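SIS domain protein (Listeria monocytogenes str. 4b F2365, PDB 3FXA) is a putative sugar-phosphate isomerase whose SIS domain probably binds a phosphorylated sugar. Local coordinates at residues A21-L25 and M161-S166. Where two conformers were deposited one is given. Numbering follows the deposited sequence.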
loop_
_atom_site.group_PDB
_atom_site.type_symbol
_atom_site.label_atom_id
_atom_site.label_comp_id
_atom_site.label_asym_id
_atom_site.label_seq_id
_atom_site.Cartn_x
_atom_site.Cartn_y
_atom_site.Cartn_z
ATOM N N ALA A 21 27.007 -0.727 11.525
ATOM C CA ALA A 21 25.725 -0.721 12.258
ATOM C C ALA A 21 25.145 -2.133 12.415
ATOM O O ALA A 21 24.658 -2.479 13.478
ATOM C CB ALA A 21 24.703 0.228 11.592
ATOM N N ILE A 22 25.269 -2.952 11.372
ATOM C CA ILE A 22 24.783 -4.338 11.413
ATOM C C ILE A 22 25.761 -5.187 12.212
ATOM O O ILE A 22 25.334 -6.013 13.009
ATOM C CB ILE A 22 24.645 -4.960 10.021
ATOM C CG1 ILE A 22 23.665 -4.146 9.189
ATOM C CG2 ILE A 22 24.168 -6.429 10.096
ATOM C CD1 ILE A 22 23.594 -4.613 7.843
ATOM N N SER A 23 27.067 -5.000 11.978
ATOM C CA SER A 23 28.061 -5.783 12.719
ATOM C C SER A 23 27.970 -5.571 14.236
ATOM O O SER A 23 28.238 -6.509 14.987
ATOM C CB SER A 23 29.494 -5.571 12.204
ATOM O OG SER A 23 29.945 -4.258 12.402
ATOM N N ARG A 24 27.551 -4.376 14.690
ATOM C CA ARG A 24 27.386 -4.080 16.127
ATOM C C ARG A 24 26.052 -4.540 16.744
ATOM O O ARG A 24 25.793 -4.294 17.941
ATOM C CB ARG A 24 27.571 -2.581 16.389
ATOM C CG ARG A 24 29.002 -2.098 16.254
ATOM C CD ARG A 24 29.196 -0.680 16.797
ATOM N NE ARG A 24 28.917 -0.570 18.241
ATOM C CZ ARG A 24 27.877 0.052 18.830
ATOM N NH1 ARG A 24 26.933 0.711 18.145
ATOM N NH2 ARG A 24 27.791 0.038 20.163
ATOM N N LEU A 25 25.203 -5.237 15.978
ATOM C CA LEU A 25 23.906 -5.657 16.515
ATOM C C LEU A 25 23.941 -6.430 17.844
ATOM O O LEU A 25 23.115 -6.159 18.697
ATOM C CB LEU A 25 23.014 -6.323 15.439
ATOM C CG LEU A 25 22.385 -5.335 14.451
ATOM C CD1 LEU A 25 21.706 -6.089 13.313
ATOM C CD2 LEU A 25 21.351 -4.449 15.170
HETATM N N MSE A 161 18.214 -0.028 8.647
HETATM C CA MSE A 161 18.921 -1.253 8.292
HETATM C C MSE A 161 19.128 -2.138 9.521
HETATM O O MSE A 161 18.924 -3.351 9.436
HETATM C CB MSE A 161 20.261 -0.947 7.619
HETATM C CG MSE A 161 20.798 -2.116 6.875
HETATM SE SE MSE A 161 22.060 -1.525 5.556
HETATM C CE MSE A 161 20.919 -0.384 4.491
ATOM N N ALA A 162 19.492 -1.522 10.654
ATOM C CA ALA A 162 19.685 -2.240 11.926
ATOM C C ALA A 162 18.377 -2.931 12.371
ATOM O O ALA A 162 18.376 -4.098 12.779
ATOM C CB ALA A 162 20.186 -1.311 13.024
ATOM N N VAL A 163 17.261 -2.219 12.256
ATOM C CA VAL A 163 15.950 -2.829 12.538
ATOM C C VAL A 163 15.621 -3.997 11.590
ATOM O O VAL A 163 15.257 -5.063 12.062
ATOM C CB VAL A 163 14.778 -1.801 12.544
ATOM C CG1 VAL A 163 13.457 -2.511 12.783
ATOM C CG2 VAL A 163 14.985 -0.743 13.600
ATOM N N ILE A 164 15.806 -3.808 10.284
ATOM C CA ILE A 164 15.500 -4.855 9.311
ATOM C C ILE A 164 16.385 -6.082 9.607
ATOM O O ILE A 164 15.872 -7.199 9.721
ATOM C CB ILE A 164 15.687 -4.381 7.849
ATOM C CG1 ILE A 164 14.634 -3.320 7.492
ATOM C CG2 ILE A 164 15.566 -5.573 6.900
ATOM C CD1 ILE A 164 14.846 -2.696 6.104
ATOM N N ALA A 165 17.696 -5.854 9.725
ATOM C CA ALA A 165 18.648 -6.932 10.040
ATOM C C ALA A 165 18.305 -7.672 11.325
ATOM O O ALA A 165 18.428 -8.913 11.386
ATOM C CB ALA A 165 20.057 -6.383 10.140
ATOM N N SER A 166 17.879 -6.933 12.362
ATOM C CA SER A 166 17.463 -7.557 13.625
ATOM C C SER A 166 16.357 -8.607 13.401
ATOM O O SER A 166 16.482 -9.747 13.796
ATOM C CB SER A 166 17.008 -6.521 14.644
ATOM O OG SER A 166 18.043 -5.652 15.039
#
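Leu25, just past the C-terminal end of helix 4-23, buries more surface than any other residue here and points its side chain at one face of helix 157-177. Leu25 CD1 lies 3.6 Å from Ala165 CB, while its CD2 sits 4.0 Å from Ala162 CB and 3.5 Å from Ser166 OG. Ser166 OG turns back on its own helix and donates a hydrogen bond to Ala162 O (2.8 Å), so Leu25 meets a hydroxyl whose proton is already engaged within that helix. In the fold, this packing joins the long N-terminal helix to helix 157-177 of the SIS fold, an alpha/beta unit built on a five-stranded parallel sheet. Three residues earlier, on the last turn of helix 4-23, Ile22 brings CG2 to 4.1 Å from Ala165 CB and CD1 to 3.9 Å from CG of selenomethionine Met161. The small Ala162 and Ala165 let the helices approach closely, with Ile22 CA 5.5 Å from Ala162 CA. A second subunit completes the apolar cluster: its Ile22 packs on Ile22 and Met161, and its Trp15 touches Leu25 and hydrogen-bonds through NE1 to Ala165 O.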